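Local coordinates for protein formate dehydrogenase (Staphylococcus aureus, PDB 6TTB) that binds NAD and probably catalyses the NAD-dependent oxidation of formate to carbon dioxide, at residues A[57-60]-A[61-65]; A[184-188]-A[189-193]; A[278-282]-A[283-287]; A[305-308]-A[309-313]. All coordinates share one frame; numbering follows the deposited sequence.

Interaction 1: A[57-60]-A[61-65]; sequences IGLK and TFLEE
Leu59 and Leu63 meet one turn apart on the short helix 59-64, the crossover helix of a beta-alpha-beta unit between strands 34-38 and 69-73. Backbone bonds define the helix. Gly58 occupies the N-cap position, and its carbonyl takes only a weak bond from Phe62 N. Two firmer i to i+4 bonds follow: one from Leu63 N to Leu59 O, and one in which Glu64 N lies 2.7 Å from Lys60 O with an N-H...O angle of 154°.

The apolar contacts come next. Leu59 CB meets Leu63 CD1 at 4.0 Å, and both side chains also touch Phe70 of the neighbouring strand. The Phe62 ring swings out with CG anti to its own N (chi1 174°), and Leu59 CD2 approaches it obliquely, 4.4 Å from Phe62 CD1. Lys341 and Glu345 of helix 330-348 touch the same phenylalanine, and Arg66 makes a cation-pi contact with it.

Among the charged residues, Lys60 and Glu64 run side by side in the same direction without pairing their ends. Glu64 OE2 lies alongside the aliphatic Lys60 CG, while Lys60 NZ, bound to Lys54 O, is 6.4 Å from Glu64 OE2.

Interaction 2: A[184-188]-A[189-193]; sequences HELQH and KTIGI
Lys189 folds back over the peptide groups that precede it, closing a type II beta turn from Leu186 to Lys189 just before strand 190-194. The turn bond runs from Lys189 N to Leu186 O over 3.2 Å, and His188 takes the positive phi of 77° expected at the third position.

From its root outward, the lysine follows a carbonyl-lined path. Lys189 CB lies 3.3 Å from Leu186 O, and CG remains beside that oxygen while approaching Glu185 O. A bend at chi2 (-96°) turns the chain back along the loop, where CD also lies near Glu185 O. Lys189 CE lies beside both this carbonyl and the imidazole, coming within 3.6 Å of His184 ND1; the two side chains cross at about a right angle. At the tip, Lys189 NZ donates to Glu185 O over 2.7 Å, tilted just 16° from the carbonyl plane. Beyond the turn, Leu186 CD1 touches Ile191 CD1 at 4.4 Å, and both leucine and isoleucine also pack on Leu207 of helix 198-207.

The second subunit completes the polar network: its Glu331 forms a salt bridge with Lys189 NZ, and its Arg335 pairs with Glu185 OE2. One ammonium group is thus shared by a carbonyl of its own loop and a carboxylate of the second subunit, so its charge is probably balanced across the dimer interface.

Interaction 3: A[278-282]-A[283-287]; sequences KIVNR and DALVE
Leu285 N bonds to Asn281 O over 3.0 Å, the first full-turn bond of helix 282-291. The backbone changes here from an extended psi of 116° at Asn281 to helical values at Arg282, where the helix begins.

Asn281 is the N-cap residue, and its side chain supplies the capping bonds. Its CG stands anti to the backbone N (chi1 -176°), bringing OD1 back over the amides of the first turn. Ala284 N reaches Asn281 OD1 at 2.7 Å, in the carbonyl plane on a lone pair, while Asp283 N adds a weak bond. The other end of the amide, ND2, is held by Asn255 OD1. Ala284 CB also packs 3.7 Å from Asn281 CB.

Neighbouring Arg282 and Asp283 lie side by side as a salt bridge. Arg282 NE and Arg282 NH2 grip the single oxygen Asp283 OD1 side-on, at 2.6 Å and 2.8 Å respectively. Both approach from the same face of the carboxylate, whose plane is turned 51° from the guanidinium. On the apolar side, Val280 CG1 meets Leu285 CD1 at 3.8 Å, and Leu285 continues onto Leu271 and Trp313.

Besides probably offsetting the charge of Arg282, the Asp283 carboxylate sits in the first turn, where negative charge would probably interact well with the helix dipole; the asparagine cap meanwhile satisfies amides that have no preceding helical carbonyl.

Interaction 4: A[305-308]-A[309-313]; sequences QPAP and ADHPW
Pro308 and His311 are the ends of a type I beta turn, closed by a bond from His311 N to Pro308 O at 2.8 Å. A cis peptide precedes Pro306, just upstream of the turn.

Across the turn, the proline ring and the imidazole cross at a slant. Pro308 CD comes to the edge of the imidazole, near its plane, 4.0 Å from His311 CD2. Ala307 CB approaches the same side chain, 4.3 Å from His311 CB.

His311 points back with CG anti to its N (chi1 -164°), which places His311 ND1 to accept from Trp313 N at 3.1 Å. This bond lies in the imidazole plane and is nearly straight at 161°. His311 CE1 also stands 3.3 Å above one face of the indole of Trp313, offset toward its rim. Tyr303 O binds His311 NE2, so both ring nitrogens are engaged and the rotation of the ring is fixed. Trp302 meets the imidazole edge-to-face, and Arg314 binds the carbonyls of Ala307 and Pro308.

Trp174 of the second subunit packs on Ala307. The arrangement is a type I turn starting at a proline, in a loop that also holds Pro306 and Pro312 and connects strands 294-299 and 319-321 of the NAD-binding Rossmann domain.

How the interactions relate
Interactions 2, 3 and 4 all belong to the NAD-binding domain, whereas interaction 1 lies in a helix of the beta-alpha-beta unit of the other parallel sheet, with its centre 46 Å from that of interaction 2 and 41 Å from that of interaction 3. Interactions 3 and 4 alone touch. Trp313 NE1 lies 2.9 Å from Arg282 O, a probable hydrogen bond, and Arg282 CD packs 3.7 Å from Pro312 CG, so the loop 309-313 lies against the start of helix 282-291. Both stand back from the cofactor: the side chains of Val280 and Ala307 are about 12 and 13 Å from NAD. Interactions 2 and 4 both meet the second subunit, although their nearest atoms are about 16 Å apart.

Interaction 1: A[57-60]-A[61-65]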
loop_
_atom_site.group_PDB
_atom_site.type_symbol
_atom_site.label_atom_id
_atom_site.label_comp_id
_atom_site.label_asym_id
_atom_site.label_seq_id
_atom_site.Cartn_x
_atom_site.Cartn_y
_atom_site.Cartn_z
ATOM N N ILE A 57 -5.755 -17.012 23.221
ATOM C CA ILE A 57 -5.431 -18.045 22.251
ATOM C C ILE A 57 -5.816 -19.447 22.715
ATOM O O ILE A 57 -5.246 -20.425 22.227
ATOM C CB ILE A 57 -3.974 -17.921 21.801
ATOM C CG1 ILE A 57 -3.881 -17.921 20.285
ATOM C CG2 ILE A 57 -2.973 -18.838 22.516
ATOM C CD1 ILE A 57 -3.859 -16.523 19.729
ATOM N N GLY A 58 -6.872 -19.547 23.549
ATOM C CA GLY A 58 -7.520 -20.828 23.791
ATOM C C GLY A 58 -6.829 -21.670 24.871
ATOM O O GLY A 58 -7.295 -22.751 25.169
ATOM N N LEU A 59 -5.829 -21.110 25.566
ATOM C CA LEU A 59 -4.974 -21.933 26.420
ATOM C C LEU A 59 -5.620 -22.221 27.789
ATOM O O LEU A 59 -5.286 -23.209 28.441
ATOM C CB LEU A 59 -3.575 -21.301 26.566
ATOM C CG LEU A 59 -2.690 -21.298 25.300
ATOM C CD1 LEU A 59 -1.605 -20.260 25.385
ATOM C CD2 LEU A 59 -2.096 -22.655 25.017
ATOM N N LYS A 60 -6.533 -21.370 28.233
ATOM C CA LYS A 60 -7.058 -21.475 29.587
ATOM C C LYS A 60 -7.664 -22.831 29.781
ATOM O O LYS A 60 -7.236 -23.550 30.651
ATOM C CB LYS A 60 -8.201 -20.492 29.771
ATOM C CG LYS A 60 -8.722 -20.253 31.190
ATOM C CD LYS A 60 -9.351 -18.873 31.056
ATOM C CE LYS A 60 -8.896 -18.211 29.721
ATOM N NZ LYS A 60 -9.049 -16.728 29.700
ATOM N N THR A 61 -8.709 -23.138 29.001
ATOM C CA THR A 61 -9.312 -24.454 28.949
ATOM C C THR A 61 -8.307 -25.497 28.477
ATOM O O THR A 61 -8.129 -26.513 29.130
ATOM C CB THR A 61 -10.581 -24.464 28.086
ATOM O OG1 THR A 61 -10.827 -23.117 27.717
ATOM C CG2 THR A 61 -11.822 -24.958 28.817
ATOM N N PHE A 62 -7.601 -25.233 27.377
ATOM C CA PHE A 62 -6.681 -26.227 26.847
ATOM C C PHE A 62 -5.713 -26.664 27.927
ATOM O O PHE A 62 -5.375 -27.831 28.010
ATOM C CB PHE A 62 -5.878 -25.671 25.687
ATOM C CG PHE A 62 -4.811 -26.615 25.207
ATOM C CD1 PHE A 62 -3.579 -26.667 25.827
ATOM C CD2 PHE A 62 -5.048 -27.469 24.154
ATOM C CE1 PHE A 62 -2.600 -27.561 25.411
ATOM C CE2 PHE A 62 -4.066 -28.334 23.722
ATOM C CZ PHE A 62 -2.847 -28.397 24.368
ATOM N N LEU A 63 -5.234 -25.707 28.726
ATOM C CA LEU A 63 -4.264 -25.996 29.785
ATOM C C LEU A 63 -4.966 -26.513 31.033
ATOM O O LEU A 63 -4.593 -27.539 31.559
ATOM C CB LEU A 63 -3.455 -24.735 30.109
ATOM C CG LEU A 63 -2.348 -24.415 29.107
ATOM C CD1 LEU A 63 -1.571 -23.181 29.515
ATOM C CD2 LEU A 63 -1.436 -25.600 28.936
ATOM N N GLU A 64 -5.931 -25.748 31.542
ATOM C CA GLU A 64 -6.650 -26.109 32.756
ATOM C C GLU A 64 -7.462 -27.395 32.540
ATOM O O GLU A 64 -8.131 -27.857 33.436
ATOM C CB GLU A 64 -7.543 -24.946 33.229
ATOM C CG GLU A 64 -6.772 -23.774 33.872
ATOM C CD GLU A 64 -7.574 -22.486 34.145
ATOM O OE1 GLU A 64 -8.594 -22.537 34.908
ATOM O OE2 GLU A 64 -7.188 -21.430 33.601
ATOM N N GLU A 65 -7.367 -27.981 31.363
ATOM C CA GLU A 65 -8.081 -29.205 31.066
ATOM C C GLU A 65 -7.139 -30.372 31.191
ATOM O O GLU A 65 -7.539 -31.495 30.971
ATOM C CB GLU A 65 -8.461 -29.242 29.595
ATOM C CG GLU A 65 -9.718 -30.030 29.311
ATOM C CD GLU A 65 -10.598 -29.322 28.282
ATOM O OE1 GLU A 65 -10.490 -29.657 27.083
ATOM O OE2 GLU A 65 -11.317 -28.357 28.671
#

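Interaction 2: A[184-188]-A[189-193]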
loop_
_atom_site.group_PDB
_atom_site.type_symbol
_atom_site.label_atom_id
_atom_site.label_comp_id
_atom_site.label_asym_id
_atom_site.label_seq_id
_atom_site.Cartn_x
_atom_site.Cartn_y
_atom_site.Cartn_z
ATOM N N HIS A 184 4.299 7.504 -8.071
ATOM C CA HIS A 184 4.954 6.659 -9.034
ATOM C C HIS A 184 4.061 5.453 -9.205
ATOM O O HIS A 184 3.364 5.084 -8.279
ATOM C CB HIS A 184 6.282 6.143 -8.476
ATOM C CG HIS A 184 7.371 7.177 -8.435
ATOM N ND1 HIS A 184 8.320 7.324 -9.469
ATOM C CD2 HIS A 184 7.688 8.115 -7.515
ATOM C CE1 HIS A 184 9.154 8.291 -9.149
ATOM N NE2 HIS A 184 8.774 8.809 -8.006
ATOM N N GLU A 185 4.008 4.934 -10.421
ATOM C CA GLU A 185 3.571 3.587 -10.653
ATOM C C GLU A 185 4.597 2.630 -10.063
ATOM O O GLU A 185 5.800 2.841 -10.196
ATOM C CB GLU A 185 3.500 3.390 -12.155
ATOM C CG GLU A 185 2.585 4.384 -12.799
ATOM C CD GLU A 185 2.079 3.924 -14.137
ATOM O OE1 GLU A 185 0.867 4.010 -14.337
ATOM O OE2 GLU A 185 2.907 3.458 -14.964
ATOM N N LEU A 186 4.118 1.531 -9.513
ATOM C CA LEU A 186 5.024 0.489 -9.120
ATOM C C LEU A 186 5.588 -0.191 -10.377
ATOM O O LEU A 186 6.705 -0.756 -10.381
ATOM C CB LEU A 186 4.258 -0.498 -8.255
ATOM C CG LEU A 186 5.074 -1.726 -7.906
ATOM C CD1 LEU A 186 6.324 -1.297 -7.144
ATOM C CD2 LEU A 186 4.272 -2.731 -7.108
ATOM N N GLN A 187 4.783 -0.207 -11.437
ATOM C CA GLN A 187 5.177 -0.955 -12.623
ATOM C C GLN A 187 6.497 -0.378 -13.210
ATOM O O GLN A 187 6.749 0.828 -13.158
ATOM C CB GLN A 187 4.023 -0.924 -13.590
ATOM C CG GLN A 187 4.381 -1.371 -14.978
ATOM C CD GLN A 187 3.367 -0.834 -15.956
ATOM O OE1 GLN A 187 2.917 -1.545 -16.825
ATOM N NE2 GLN A 187 2.930 0.402 -15.749
ATOM N N HIS A 188 7.344 -1.280 -13.732
ATOM C CA HIS A 188 8.612 -0.965 -14.384
ATOM C C HIS A 188 9.719 -0.630 -13.378
ATOM O O HIS A 188 10.833 -0.393 -13.777
ATOM C CB HIS A 188 8.449 0.115 -15.487
ATOM C CG HIS A 188 7.615 -0.284 -16.680
ATOM N ND1 HIS A 188 7.906 -1.407 -17.483
ATOM C CD2 HIS A 188 6.464 0.219 -17.162
ATOM C CE1 HIS A 188 6.977 -1.541 -18.421
ATOM N NE2 HIS A 188 6.053 -0.587 -18.211
ATOM N N LYS A 189 9.426 -0.636 -12.070
ATOM C CA LYS A 189 10.453 -0.344 -11.093
ATOM C C LYS A 189 11.262 -1.606 -10.830
ATOM O O LYS A 189 10.766 -2.742 -11.036
ATOM C CB LYS A 189 9.832 0.134 -9.785
ATOM C CG LYS A 189 8.899 1.341 -9.892
ATOM C CD LYS A 189 9.584 2.637 -9.592
ATOM C CE LYS A 189 8.874 3.823 -10.204
ATOM N NZ LYS A 189 8.189 3.391 -11.433
ATOM N N THR A 190 12.500 -1.426 -10.313
ATOM C CA THR A 190 13.295 -2.600 -9.963
ATOM C C THR A 190 13.284 -2.777 -8.475
ATOM O O THR A 190 13.672 -1.866 -7.755
ATOM C CB THR A 190 14.745 -2.484 -10.453
ATOM O OG1 THR A 190 14.735 -2.206 -11.875
ATOM C CG2 THR A 190 15.614 -3.681 -10.113
ATOM N N ILE A 191 12.842 -3.951 -8.025
ATOM C CA ILE A 191 12.732 -4.198 -6.593
ATOM C C ILE A 191 13.769 -5.214 -6.143
ATOM O O ILE A 191 13.835 -6.324 -6.674
ATOM C CB ILE A 191 11.304 -4.627 -6.140
ATOM C CG1 ILE A 191 10.197 -3.683 -6.626
ATOM C CG2 ILE A 191 11.274 -4.716 -4.650
ATOM C CD1 ILE A 191 10.614 -2.230 -6.644
ATOM N N GLY A 192 14.484 -4.868 -5.063
ATOM C CA GLY A 192 15.499 -5.733 -4.503
ATOM C C GLY A 192 14.965 -6.398 -3.259
ATOM O O GLY A 192 14.416 -5.716 -2.381
ATOM N N ILE A 193 15.010 -7.744 -3.252
ATOM C CA ILE A 193 14.545 -8.519 -2.108
ATOM C C ILE A 193 15.771 -8.985 -1.354
ATOM O O ILE A 193 16.485 -9.852 -1.828
ATOM C CB ILE A 193 13.598 -9.706 -2.535
ATOM C CG1 ILE A 193 12.260 -9.230 -3.136
ATOM C CG2 ILE A 193 13.363 -10.691 -1.408
ATOM C CD1 ILE A 193 12.081 -9.681 -4.563
#

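Interaction 3: A[278-282]-A[283-287]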
loop_
_atom_site.group_PDB
_atom_site.type_symbol
_atom_site.label_atom_id
_atom_site.label_comp_id
_atom_site.label_asym_id
_atom_site.label_seq_id
_atom_site.Cartn_x
_atom_site.Cartn_y
_atom_site.Cartn_z
ATOM N N LYS A 278 15.893 -3.934 14.220
ATOM C CA LYS A 278 17.305 -3.605 14.508
ATOM C C LYS A 278 18.158 -3.707 13.254
ATOM O O LYS A 278 19.307 -3.281 13.269
ATOM C CB LYS A 278 17.934 -4.588 15.509
ATOM C CG LYS A 278 18.732 -3.992 16.669
ATOM C CD LYS A 278 19.877 -4.935 17.100
ATOM C CE LYS A 278 20.548 -4.611 18.429
ATOM N NZ LYS A 278 21.236 -3.302 18.384
ATOM N N ILE A 279 17.658 -4.340 12.195
ATOM C CA ILE A 279 18.482 -4.413 10.982
ATOM C C ILE A 279 18.733 -3.000 10.472
ATOM O O ILE A 279 19.732 -2.741 9.728
ATOM C CB ILE A 279 17.849 -5.240 9.863
ATOM C CG1 ILE A 279 17.820 -6.714 10.216
ATOM C CG2 ILE A 279 18.569 -4.978 8.517
ATOM C CD1 ILE A 279 16.793 -7.482 9.466
ATOM N N VAL A 280 17.798 -2.099 10.849
ATOM C CA VAL A 280 17.869 -0.795 10.287
ATOM C C VAL A 280 18.154 0.196 11.385
ATOM O O VAL A 280 17.381 0.346 12.317
ATOM C CB VAL A 280 16.635 -0.434 9.456
ATOM C CG1 VAL A 280 16.695 1.048 9.061
ATOM C CG2 VAL A 280 16.556 -1.317 8.215
ATOM N N ASN A 281 19.222 0.958 11.172
ATOM C CA ASN A 281 19.709 1.845 12.195
ATOM C C ASN A 281 18.675 2.930 12.450
ATOM O O ASN A 281 18.461 3.799 11.602
ATOM C CB ASN A 281 21.054 2.488 11.852
ATOM C CG ASN A 281 21.532 3.326 13.038
ATOM O OD1 ASN A 281 21.185 4.497 13.125
ATOM N ND2 ASN A 281 22.136 2.679 14.057
ATOM N N ARG A 282 18.127 2.927 13.677
ATOM C CA ARG A 282 17.029 3.820 14.011
ATOM C C ARG A 282 17.325 5.221 13.491
ATOM O O ARG A 282 16.494 5.837 12.801
ATOM C CB ARG A 282 16.818 3.895 15.507
ATOM C CG ARG A 282 15.782 4.934 15.877
ATOM C CD ARG A 282 15.573 4.994 17.367
ATOM N NE ARG A 282 16.526 6.000 17.755
ATOM C CZ ARG A 282 17.121 6.058 18.912
ATOM N NH1 ARG A 282 16.802 5.206 19.865
ATOM N NH2 ARG A 282 18.021 6.978 19.114
ATOM N N ASP A 283 18.521 5.706 13.817
ATOM C CA ASP A 283 18.821 7.116 13.712
ATOM C C ASP A 283 19.256 7.455 12.294
ATOM O O ASP A 283 18.912 8.496 11.734
ATOM C CB ASP A 283 19.892 7.470 14.725
ATOM C CG ASP A 283 19.328 7.680 16.133
ATOM O OD1 ASP A 283 18.017 7.578 16.328
ATOM O OD2 ASP A 283 20.154 8.031 17.029
ATOM N N ALA A 284 20.079 6.584 11.729
ATOM C CA ALA A 284 20.531 6.754 10.366
ATOM C C ALA A 284 19.317 6.882 9.450
ATOM O O ALA A 284 19.336 7.726 8.546
ATOM C CB ALA A 284 21.407 5.617 9.964
ATOM N N LEU A 285 18.247 6.088 9.713
ATOM C CA LEU A 285 17.149 6.028 8.772
ATOM C C LEU A 285 16.381 7.349 8.799
ATOM O O LEU A 285 15.891 7.817 7.775
ATOM C CB LEU A 285 16.213 4.884 9.138
ATOM C CG LEU A 285 14.933 4.854 8.323
ATOM C CD1 LEU A 285 15.144 3.971 7.129
ATOM C CD2 LEU A 285 13.749 4.351 9.136
ATOM N N VAL A 286 16.242 7.929 9.986
ATOM C CA VAL A 286 15.732 9.287 10.128
ATOM C C VAL A 286 16.535 10.279 9.277
ATOM O O VAL A 286 15.954 10.917 8.383
ATOM C CB VAL A 286 15.655 9.673 11.602
ATOM C CG1 VAL A 286 15.315 11.149 11.804
ATOM C CG2 VAL A 286 14.686 8.746 12.315
ATOM N N GLU A 287 17.883 10.296 9.447
ATOM C CA GLU A 287 18.697 11.293 8.763
ATOM C C GLU A 287 18.558 11.110 7.268
ATOM O O GLU A 287 18.336 12.081 6.561
ATOM C CB GLU A 287 20.129 11.408 9.298
#

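Interaction 4: A[305-308]-A[309-313]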
loop_
_atom_site.group_PDB
_atom_site.type_symbol
_atom_site.label_atom_id
_atom_site.label_comp_id
_atom_site.label_asym_id
_atom_site.label_seq_id
_atom_site.Cartn_x
_atom_site.Cartn_y
_atom_site.Cartn_z
ATOM N N GLN A 305 10.537 -3.177 21.009
ATOM C CA GLN A 305 9.112 -3.334 20.980
ATOM C C GLN A 305 8.710 -3.755 22.367
ATOM O O GLN A 305 9.435 -4.536 22.978
ATOM C CB GLN A 305 8.724 -4.452 20.024
ATOM C CG GLN A 305 8.993 -4.095 18.583
ATOM C CD GLN A 305 8.174 -4.875 17.574
ATOM O OE1 GLN A 305 8.271 -4.633 16.351
ATOM N NE2 GLN A 305 7.387 -5.828 18.067
ATOM N N PRO A 306 7.591 -3.216 22.916
ATOM C CA PRO A 306 6.772 -2.241 22.178
ATOM C C PRO A 306 7.579 -1.005 21.856
ATOM O O PRO A 306 8.451 -0.654 22.586
ATOM C CB PRO A 306 5.629 -1.870 23.108
ATOM C CG PRO A 306 5.604 -3.042 24.133
ATOM C CD PRO A 306 7.029 -3.581 24.222
ATOM N N ALA A 307 7.307 -0.393 20.718
ATOM C CA ALA A 307 7.845 0.906 20.393
ATOM C C ALA A 307 7.438 1.916 21.470
ATOM O O ALA A 307 6.257 2.096 21.787
ATOM C CB ALA A 307 7.406 1.319 19.010
ATOM N N PRO A 308 8.423 2.576 22.099
ATOM C CA PRO A 308 8.120 3.611 23.072
ATOM C C PRO A 308 7.291 4.654 22.349
ATOM O O PRO A 308 7.467 4.851 21.116
ATOM C CB PRO A 308 9.499 4.175 23.486
ATOM C CG PRO A 308 10.466 3.059 23.158
ATOM C CD PRO A 308 9.861 2.277 21.982
ATOM N N ALA A 309 6.411 5.338 23.128
ATOM C CA ALA A 309 5.465 6.271 22.551
ATOM C C ALA A 309 6.169 7.348 21.704
ATOM O O ALA A 309 5.561 7.878 20.742
ATOM C CB ALA A 309 4.631 6.878 23.603
ATOM N N ASP A 310 7.424 7.675 22.031
ATOM C CA ASP A 310 8.061 8.777 21.316
ATOM C C ASP A 310 9.097 8.225 20.324
ATOM O O ASP A 310 10.067 8.914 19.997
ATOM C CB ASP A 310 8.810 9.740 22.242
ATOM C CG ASP A 310 7.980 10.315 23.404
ATOM O OD1 ASP A 310 7.096 11.217 23.097
ATOM O OD2 ASP A 310 8.207 9.854 24.665
ATOM N N HIS A 311 8.948 6.953 19.892
ATOM C CA HIS A 311 9.933 6.445 18.960
ATOM C C HIS A 311 9.955 7.374 17.746
ATOM O O HIS A 311 8.906 7.647 17.144
ATOM C CB HIS A 311 9.605 5.018 18.595
ATOM C CG HIS A 311 10.702 4.265 17.947
ATOM N ND1 HIS A 311 11.211 4.644 16.702
ATOM C CD2 HIS A 311 11.379 3.110 18.350
ATOM C CE1 HIS A 311 12.151 3.752 16.324
ATOM N NE2 HIS A 311 12.286 2.774 17.371
ATOM N N PRO A 312 11.142 7.853 17.297
ATOM C CA PRO A 312 11.198 8.806 16.193
ATOM C C PRO A 312 10.681 8.233 14.860
ATOM O O PRO A 312 10.336 8.975 13.961
ATOM C CB PRO A 312 12.664 9.181 16.112
ATOM C CG PRO A 312 13.417 7.984 16.678
ATOM C CD PRO A 312 12.467 7.319 17.653
ATOM N N TRP A 313 10.588 6.908 14.748
ATOM C CA TRP A 313 10.044 6.297 13.537
ATOM C C TRP A 313 8.552 6.596 13.402
ATOM O O TRP A 313 7.986 6.416 12.348
ATOM C CB TRP A 313 10.308 4.787 13.505
ATOM C CG TRP A 313 11.699 4.422 13.083
ATOM C CD1 TRP A 313 12.721 5.284 12.822
ATOM C CD2 TRP A 313 12.223 3.088 12.894
ATOM N NE1 TRP A 313 13.861 4.581 12.509
ATOM C CE2 TRP A 313 13.586 3.231 12.540
ATOM C CE3 TRP A 313 11.660 1.801 12.897
ATOM C CZ2 TRP A 313 14.409 2.129 12.274
ATOM C CZ3 TRP A 313 12.485 0.711 12.722
ATOM C CH2 TRP A 313 13.835 0.881 12.378
#